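Local coordinates for hypothetical protein (Pyrococcus furiosus, PDB 1YB3) that is of unknown function and belongs to the DUF3201 family, found here in a hyperthermophilic archaeon, at residues E92-E97 / I145-D150; K108-G113 / L118-N123. All blocks are in the same frame, centred on the assembly; numbering follows the deposited sequence. Where two conformers were deposited one is given.

Contact 1 (E92-E97 / I145-D150); sequences EELSKE and INFEVD
L94 reaches I145 and F147 with one methyl, and the whole contact rests on that group. The side chain can be followed outward. CB starts toward strand 144-150, but L94 CB is still 5.5 Å from the nearest atom of 145-150, F147 CZ. CG sits beside the backbone N of L94 (chi1 -57°) and is nearer, though not yet touching. There the chain forks. CD1 continues the extended line from CA, since chi2 is 172°, and this carries it into the corner between the two strand side chains. On the isoleucine side L94 CD1 lies 3.8 Å from both CB and CG1 of I145. On the phenylalanine side L94 CD1 is 3.9 Å from CZ of F147 and about as far from CE2. It meets that ring at the edge, in its plane, not over a face. The second branch stays further back, with L94 CD2 4.3 Å from F147 CE2. No hydrogen bond crosses between the segments, and all three residues are buried.

I145 and F147 are two apart on the strand and point to the same face of the sheet, with N146 pointing away. L94 also touches W134 of helix 130-138 and L174 near the C terminus, and F98 meets the F147 ring edge-to-face. S95 follows L94 as the N-cap of helix 96-105, its OG making a weak hydrogen bond to F98 N. The arrangement is apolar packing of helices on one face of an antiparallel sheet, as in alpha+beta folds.

Contact 2 (K108-G113 / L118-N123); sequences KLFIYG and LEDFYN
A beta hairpin with a classic bulge joins strand 108-112 to strand 120-123, and F121 and Y122 both face I111. I111 O takes two backbone bonds. Y122 N gives I111 O the straighter one, 3.0 Å long, in the carbonyl plane on a lone pair. F121 N is closer to I111 O, at 2.7 Å, but its N-H...O angle is only 138° and the donor is tilted out of that plane. I111 N returns a bond to Y122 O at 2.9 Å. Beyond the bulge, G113 N bonds to E119 O at 2.8 Å.

The side chains fall on two faces. On one, I111 CD1 lies 3.8 Å from Y122 CB. Y122 CG is anti to its backbone N (chi1 177°), which sends the ring along the strand to L109. There L109 CD2 is 3.9 Å from Y122 CE2, and L109 O lies at the ring edge. I103 of helix 96-105 touches L109, I111 and Y122.

On the other face, F110 and N123 run side by side and point the same way. F110 CE1 is 3.5 Å from both OD1 and ND2 of N123, with ring and amide planes 63° apart. The OD1 accepts a hydrogen bond from E125 N. The bulged hairpin is the margin of the antiparallel sheet, with 120-123 its outermost strand in this chain.

How the contacts relate
From the N terminus, the chain runs through helix 11-35 and the strands up to 82-90, then reaches 92-97, whose end begins helix 96-105. The helix leads into strand 108-112. A short turn brings the chain back as 118-123, and contact 2 closes this small loop. Helix 130-138 comes next, and strand 144-150 closes the longer loop at contact 1. Contact 2 lies wholly within that loop, and the two do not cross. Contact 1 ties the approach to helix 96-105 to the sheet; contact 2 ties the edge strand 120-123 to 108-112. Strand 144-150, through N146 N to Y112 O and E148 OE1 to Y112 OH, joins the hairpin to the other strands.

Contact 1 (E92-E97 / I145-D150)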
ATOM      1  N   GLU A  92      -7.591  10.188  13.967  1.00 32.69           N
ATOM      2  CA  GLU A  92      -8.506  10.103  15.122  1.00 34.07           C
ATOM      3  C   GLU A  92      -9.279   8.781  15.190  1.00 32.80           C
ATOM      4  O   GLU A  92      -9.817   8.432  16.236  1.00 33.45           O
ATOM      5  CB  GLU A  92      -9.467  11.303  15.178  1.00 35.51           C
ATOM      6  CG  GLU A  92     -10.520  11.356  14.073  1.00 40.09           C
ATOM      7  CD  GLU A  92     -10.076  12.142  12.843  1.00 43.13           C
ATOM      8  OE1 GLU A  92      -8.878  12.516  12.736  1.00 43.58           O
ATOM      9  OE2 GLU A  92     -10.944  12.390  11.973  1.00 45.60           O
ATOM     10  N   GLU A  93      -9.320   8.053  14.072  1.00 32.40           N
ATOM     11  CA  GLU A  93      -9.960   6.734  14.018  1.00 32.42           C
ATOM     12  C   GLU A  93      -9.028   5.612  14.463  1.00 29.37           C
ATOM     13  O   GLU A  93      -9.470   4.499  14.750  1.00 27.72           O
ATOM     14  CB  GLU A  93     -10.464   6.443  12.600  1.00 33.96           C
ATOM     15  CG  GLU A  93     -11.715   7.208  12.221  1.00 38.84           C
ATOM     16  CD  GLU A  93     -12.207   6.886  10.812  1.00 41.04           C
ATOM     17  OE1 GLU A  93     -11.787   5.849  10.237  1.00 44.20           O
ATOM     18  OE2 GLU A  93     -13.025   7.680  10.278  1.00 45.71           O
ATOM     19  N   LEU A  94      -7.731   5.896  14.497  1.00 26.38           N
ATOM     20  CA  LEU A  94      -6.751   4.874  14.820  1.00 25.62           C
ATOM     21  C   LEU A  94      -6.518   4.724  16.321  1.00 29.32           C
ATOM     22  O   LEU A  94      -7.062   5.481  17.134  1.00 30.12           O
ATOM     23  CB  LEU A  94      -5.437   5.152  14.086  1.00 23.16           C
ATOM     24  CG  LEU A  94      -5.599   5.232  12.565  1.00 23.92           C
ATOM     25  CD1 LEU A  94      -4.308   5.705  11.953  1.00 26.28           C
ATOM     26  CD2 LEU A  94      -6.054   3.892  11.963  1.00 25.66           C
ATOM     27  N   SER A  95      -5.718   3.726  16.677  1.00 29.98           N
ATOM     28  CA  SER A  95      -5.424   3.435  18.066  1.00 32.23           C
ATOM     29  C   SER A  95      -4.100   2.707  18.103  1.00 32.59           C
ATOM     30  O   SER A  95      -3.680   2.127  17.091  1.00 28.97           O
ATOM     31  CB  SER A  95      -6.533   2.564  18.670  1.00 32.29           C
ATOM     32  OG  SER A  95      -6.626   1.320  17.995  1.00 32.53           O
ATOM     33  N   LYS A  96      -3.447   2.729  19.266  1.00 32.50           N
ATOM     34  CA  LYS A  96      -2.190   2.028  19.464  1.00 33.32           C
ATOM     35  C   LYS A  96      -2.325   0.543  19.111  1.00 30.19           C
ATOM     36  O   LYS A  96      -1.437  -0.023  18.465  1.00 29.85           O
ATOM     37  CB  LYS A  96      -1.698   2.213  20.910  1.00 36.76           C
ATOM     38  CG  LYS A  96      -0.395   1.494  21.252  1.00 38.69           C
ATOM     39  CD  LYS A  96      -0.067   1.692  22.739  1.00 38.49           C
ATOM     40  CE  LYS A  96       0.501   0.426  23.363  1.00 43.59           C
ATOM     41  NZ  LYS A  96       0.625   0.510  24.859  1.00 45.63           N
ATOM     42  N   GLU A  97      -3.440  -0.074  19.511  1.00 31.07           N
ATOM     43  CA  GLU A  97      -3.639  -1.512  19.267  1.00 30.03           C
ATOM     44  C   GLU A  97      -3.743  -1.859  17.779  1.00 27.06           C
ATOM     45  O   GLU A  97      -3.192  -2.867  17.340  1.00 27.13           O
ATOM     46  CB  GLU A  97      -4.835  -2.089  20.031  0.65 32.52           C
ATOM     47  CG  GLU A  97      -4.717  -3.613  20.201  0.65 35.01           C
ATOM     48  CD  GLU A  97      -5.936  -4.258  20.826  0.65 36.24           C
ATOM     49  OE1 GLU A  97      -6.725  -3.554  21.493  0.65 39.41           O
ATOM     50  OE2 GLU A  97      -6.096  -5.487  20.654  0.65 38.50           O
ATOM     51  N   ILE A 145      -3.181   8.807   7.831  1.00 20.77           N
ATOM     52  CA  ILE A 145      -2.078   7.864   7.990  1.00 16.89           C
ATOM     53  C   ILE A 145      -2.283   6.720   7.005  1.00 20.43           C
ATOM     54  O   ILE A 145      -3.356   6.116   6.984  1.00 19.61           O
ATOM     55  CB  ILE A 145      -1.997   7.279   9.432  1.00 19.57           C
ATOM     56  CG1 ILE A 145      -2.066   8.389  10.516  1.00 22.07           C
ATOM     57  CG2 ILE A 145      -0.779   6.342   9.602  1.00 19.75           C
ATOM     58  CD1 ILE A 145      -1.029   9.544  10.360  1.00 23.89           C
ATOM     59  N   ASN A 146      -1.254   6.444   6.206  1.00 17.20           N
ATOM     60  CA  ASN A 146      -1.292   5.410   5.177  1.00 18.54           C
ATOM     61  C   ASN A 146      -0.583   4.153   5.629  1.00 16.16           C
ATOM     62  O   ASN A 146       0.499   4.210   6.245  1.00 17.24           O
ATOM     63  CB  ASN A 146      -0.617   5.900   3.897  1.00 20.37           C
ATOM     64  CG  ASN A 146      -1.351   7.036   3.253  1.00 22.92           C
ATOM     65  OD1 ASN A 146      -2.259   6.830   2.465  1.00 23.74           O
ATOM     66  ND2 ASN A 146      -0.941   8.263   3.570  1.00 25.98           N
ATOM     67  N   PHE A 147      -1.181   2.995   5.297  1.00 15.17           N
ATOM     68  CA  PHE A 147      -0.630   1.684   5.608  1.00 15.54           C
ATOM     69  C   PHE A 147      -0.481   0.976   4.277  1.00 16.01           C
ATOM     70  O   PHE A 147      -1.483   0.681   3.633  1.00 15.94           O
ATOM     71  CB  PHE A 147      -1.616   0.907   6.495  1.00 17.47           C
ATOM     72  CG  PHE A 147      -1.855   1.572   7.822  1.00 15.32           C
ATOM     73  CD1 PHE A 147      -1.156   1.159   8.961  1.00 18.81           C
ATOM     74  CD2 PHE A 147      -2.727   2.679   7.909  1.00 15.64           C
ATOM     75  CE1 PHE A 147      -1.340   1.820  10.196  1.00 18.28           C
ATOM     76  CE2 PHE A 147      -2.915   3.349   9.116  1.00 16.71           C
ATOM     77  CZ  PHE A 147      -2.216   2.916  10.269  1.00 18.97           C
ATOM     78  N   GLU A 148       0.764   0.778   3.842  1.00 15.95           N
ATOM     79  CA  GLU A 148       1.074   0.175   2.540  1.00 16.39           C
ATOM     80  C   GLU A 148       1.733  -1.194   2.723  1.00 15.20           C
ATOM     81  O   GLU A 148       2.668  -1.340   3.509  1.00 18.03           O
ATOM     82  CB  GLU A 148       2.006   1.084   1.686  1.00 15.46           C
ATOM     83  CG  GLU A 148       2.514   0.375   0.438  1.00 16.43           C
ATOM     84  CD  GLU A 148       3.382   1.252  -0.484  1.00 18.64           C
ATOM     85  OE1 GLU A 148       3.243   2.495  -0.419  1.00 21.24           O
ATOM     86  OE2 GLU A 148       4.178   0.699  -1.273  1.00 22.08           O
ATOM     87  N   VAL A 149       1.228  -2.196   2.003  1.00 15.48           N
ATOM     88  CA  VAL A 149       1.838  -3.518   1.996  1.00 15.89           C
ATOM     89  C   VAL A 149       2.325  -3.815   0.568  1.00 14.27           C
ATOM     90  O   VAL A 149       1.552  -3.660  -0.390  1.00 14.79           O
ATOM     91  CB  VAL A 149       0.820  -4.583   2.478  1.00 16.36           C
ATOM     92  CG1 VAL A 149       1.443  -5.966   2.444  1.00 17.12           C
ATOM     93  CG2 VAL A 149       0.277  -4.197   3.912  1.00 16.04           C
ATOM     94  N   ASP A 150       3.596  -4.215   0.447  1.00 16.77           N
ATOM     95  CA  ASP A 150       4.227  -4.543  -0.849  1.00 18.55           C
ATOM     96  C   ASP A 150       4.380  -6.062  -1.004  1.00 19.29           C
ATOM     97  O   ASP A 150       4.679  -6.765  -0.021  1.00 18.77           O
ATOM     98  CB  ASP A 150       5.603  -3.880  -0.974  1.00 20.45           C
ATOM     99  CG  ASP A 150       5.528  -2.353  -1.028  1.00 21.72           C
ATOM    100  OD1 ASP A 150       4.411  -1.814  -1.137  1.00 17.48           O
ATOM    101  OD2 ASP A 150       6.601  -1.705  -0.964  1.00 24.18           O
TER

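Contact 2 (K108-G113 / L118-N123)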
ATOM      1  N   LYS A 108       6.066  -6.774   4.288  1.00 19.16           N
ATOM      2  CA  LYS A 108       6.682  -5.581   3.668  1.00 19.81           C
ATOM      3  C   LYS A 108       5.766  -4.386   3.842  1.00 19.74           C
ATOM      4  O   LYS A 108       5.151  -3.913   2.873  1.00 19.93           O
ATOM      5  CB  LYS A 108       6.993  -5.838   2.179  1.00 20.01           C
ATOM      6  CG  LYS A 108       7.952  -7.013   1.956  1.00 22.22           C
ATOM      7  CD  LYS A 108       8.333  -7.156   0.492  1.00 26.31           C
ATOM      8  CE  LYS A 108       8.992  -8.505   0.244  1.00 30.19           C
ATOM      9  NZ  LYS A 108       9.313  -8.698  -1.200  1.00 34.81           N
ATOM     10  N   LEU A 109       5.672  -3.931   5.089  1.00 19.21           N
ATOM     11  CA  LEU A 109       4.777  -2.858   5.503  1.00 19.07           C
ATOM     12  C   LEU A 109       5.494  -1.533   5.676  1.00 21.88           C
ATOM     13  O   LEU A 109       6.589  -1.469   6.246  1.00 20.25           O
ATOM     14  CB  LEU A 109       4.126  -3.238   6.844  1.00 20.60           C
ATOM     15  CG  LEU A 109       3.253  -2.208   7.556  1.00 19.12           C
ATOM     16  CD1 LEU A 109       1.948  -2.020   6.792  1.00 19.56           C
ATOM     17  CD2 LEU A 109       2.986  -2.677   8.982  1.00 20.60           C
ATOM     18  N   PHE A 110       4.838  -0.482   5.211  1.00 19.41           N
ATOM     19  CA  PHE A 110       5.243   0.902   5.465  1.00 18.33           C
ATOM     20  C   PHE A 110       4.051   1.649   6.051  1.00 18.36           C
ATOM     21  O   PHE A 110       2.912   1.475   5.609  1.00 19.94           O
ATOM     22  CB  PHE A 110       5.662   1.606   4.157  1.00 20.38           C
ATOM     23  CG  PHE A 110       6.838   0.965   3.450  1.00 20.32           C
ATOM     24  CD1 PHE A 110       8.119   1.484   3.607  1.00 22.69           C
ATOM     25  CD2 PHE A 110       6.663  -0.144   2.626  1.00 22.95           C
ATOM     26  CE1 PHE A 110       9.224   0.893   2.934  1.00 23.37           C
ATOM     27  CE2 PHE A 110       7.735  -0.740   1.957  1.00 26.08           C
ATOM     28  CZ  PHE A 110       9.031  -0.217   2.119  1.00 23.41           C
ATOM     29  N   ILE A 111       4.312   2.515   7.030  1.00 18.28           N
ATOM     30  CA  ILE A 111       3.262   3.384   7.555  1.00 17.45           C
ATOM     31  C   ILE A 111       3.806   4.804   7.474  1.00 19.62           C
ATOM     32  O   ILE A 111       4.890   5.070   7.997  1.00 22.33           O
ATOM     33  CB  ILE A 111       2.935   3.068   9.024  1.00 17.78           C
ATOM     34  CG1 ILE A 111       2.608   1.575   9.196  1.00 17.57           C
ATOM     35  CG2 ILE A 111       1.785   3.942   9.532  1.00 18.91           C
ATOM     36  CD1 ILE A 111       2.480   1.138  10.678  1.00 18.83           C
ATOM     37  N   TYR A 112       3.063   5.671   6.808  1.00 18.28           N
ATOM     38  CA  TYR A 112       3.568   7.015   6.470  1.00 18.86           C
ATOM     39  C   TYR A 112       2.456   8.032   6.375  1.00 22.99           C
ATOM     40  O   TYR A 112       1.307   7.670   6.202  1.00 21.27           O
ATOM     41  CB  TYR A 112       4.402   6.973   5.174  1.00 20.41           C
ATOM     42  CG  TYR A 112       3.743   6.370   3.942  1.00 22.02           C
ATOM     43  CD1 TYR A 112       2.877   7.118   3.137  1.00 21.70           C
ATOM     44  CD2 TYR A 112       4.016   5.044   3.568  1.00 21.97           C
ATOM     45  CE1 TYR A 112       2.281   6.552   1.975  1.00 21.78           C
ATOM     46  CE2 TYR A 112       3.439   4.474   2.421  1.00 22.76           C
ATOM     47  CZ  TYR A 112       2.569   5.229   1.633  1.00 21.61           C
ATOM     48  OH  TYR A 112       1.997   4.676   0.495  1.00 21.56           O
ATOM     49  N   GLY A 113       2.798   9.318   6.509  1.00 20.35           N
ATOM     50  CA  GLY A 113       1.823  10.398   6.343  1.00 23.37           C
ATOM     51  C   GLY A 113       1.596  10.767   4.888  1.00 25.82           C
ATOM     52  O   GLY A 113       1.551   9.895   4.018  1.00 27.51           O
ATOM     53  N   LEU A 118       9.052  11.216   2.974  1.00 29.63           N
ATOM     54  CA  LEU A 118       9.307  12.221   4.007  1.00 30.12           C
ATOM     55  C   LEU A 118       8.772  11.844   5.385  1.00 29.39           C
ATOM     56  O   LEU A 118       9.487  11.943   6.363  1.00 32.18           O
ATOM     57  CB  LEU A 118       8.735  13.576   3.590  1.00 28.61           C
ATOM     58  CG  LEU A 118       9.165  14.800   4.423  1.00 29.88           C
ATOM     59  CD1 LEU A 118      10.682  15.022   4.315  1.00 29.40           C
ATOM     60  CD2 LEU A 118       8.392  16.036   3.990  1.00 30.40           C
ATOM     61  N   GLU A 119       7.510  11.422   5.461  1.00 28.18           N
ATOM     62  CA  GLU A 119       6.874  11.205   6.744  1.00 29.45           C
ATOM     63  C   GLU A 119       6.697   9.729   7.038  1.00 29.49           C
ATOM     64  O   GLU A 119       5.566   9.236   7.071  1.00 31.04           O
ATOM     65  CB  GLU A 119       5.511  11.909   6.798  1.00 31.41           C
ATOM     66  CG  GLU A 119       5.556  13.434   6.862  1.00 31.81           C
ATOM     67  CD  GLU A 119       5.066  14.122   5.605  1.00 34.01           C
ATOM     68  OE1 GLU A 119       4.239  13.554   4.861  1.00 33.56           O
ATOM     69  OE2 GLU A 119       5.481  15.272   5.372  1.00 37.51           O
ATOM     70  N   ASP A 120       7.806   9.027   7.256  1.00 30.97           N
ATOM     71  CA  ASP A 120       7.755   7.598   7.554  1.00 32.26           C
ATOM     72  C   ASP A 120       7.648   7.290   9.048  1.00 32.51           C
ATOM     73  O   ASP A 120       8.568   7.559   9.828  1.00 34.45           O
ATOM     74  CB  ASP A 120       8.900   6.844   6.884  0.65 33.51           C
ATOM     75  CG  ASP A 120       8.683   5.348   6.893  0.65 34.76           C
ATOM     76  OD1 ASP A 120       7.807   4.850   6.130  0.65 31.82           O
ATOM     77  OD2 ASP A 120       9.392   4.676   7.672  0.65 35.11           O
ATOM     78  N   PHE A 121       6.526   6.694   9.435  1.00 25.63           N
ATOM     79  CA  PHE A 121       6.310   6.269  10.814  1.00 25.16           C
ATOM     80  C   PHE A 121       6.885   4.878  11.098  1.00 28.39           C
ATOM     81  O   PHE A 121       7.396   4.621  12.200  1.00 29.95           O
ATOM     82  CB  PHE A 121       4.816   6.303  11.158  1.00 26.22           C
ATOM     83  CG  PHE A 121       4.202   7.665  11.070  1.00 24.80           C
ATOM     84  CD1 PHE A 121       4.506   8.652  12.020  1.00 26.22           C
ATOM     85  CD2 PHE A 121       3.308   7.975  10.040  1.00 25.65           C
ATOM     86  CE1 PHE A 121       3.925   9.919  11.931  1.00 25.83           C
ATOM     87  CE2 PHE A 121       2.728   9.243   9.949  1.00 23.58           C
ATOM     88  CZ  PHE A 121       3.028  10.209  10.904  1.00 25.39           C
ATOM     89  N   TYR A 122       6.790   3.993  10.102  1.00 24.59           N
ATOM     90  CA  TYR A 122       7.302   2.631  10.195  1.00 23.94           C
ATOM     91  C   TYR A 122       7.798   2.219   8.819  1.00 24.14           C
ATOM     92  O   TYR A 122       7.127   2.463   7.805  1.00 21.94           O
ATOM     93  CB  TYR A 122       6.198   1.672  10.673  1.00 24.70           C
ATOM     94  CG  TYR A 122       6.594   0.208  10.733  1.00 26.16           C
ATOM     95  CD1 TYR A 122       7.176  -0.340  11.888  1.00 25.68           C
ATOM     96  CD2 TYR A 122       6.361  -0.638   9.642  1.00 26.46           C
ATOM     97  CE1 TYR A 122       7.533  -1.696  11.936  1.00 26.31           C
ATOM     98  CE2 TYR A 122       6.712  -1.976   9.674  1.00 26.42           C
ATOM     99  CZ  TYR A 122       7.289  -2.511  10.824  1.00 26.29           C
ATOM    100  OH  TYR A 122       7.618  -3.851  10.842  1.00 25.57           O
ATOM    101  N   ASN A 123       8.985   1.622   8.795  1.00 24.64           N
ATOM    102  CA  ASN A 123       9.574   1.019   7.604  1.00 24.86           C
ATOM    103  C   ASN A 123      10.044  -0.365   8.016  1.00 26.30           C
ATOM    104  O   ASN A 123      10.885  -0.486   8.911  1.00 26.85           O
ATOM    105  CB  ASN A 123      10.761   1.870   7.112  1.00 26.78           C
ATOM    106  CG  ASN A 123      11.311   1.405   5.774  1.00 26.03           C
ATOM    107  OD1 ASN A 123      11.418   0.222   5.520  1.00 26.77           O
ATOM    108  ND2 ASN A 123      11.691   2.357   4.918  1.00 26.94           N
TER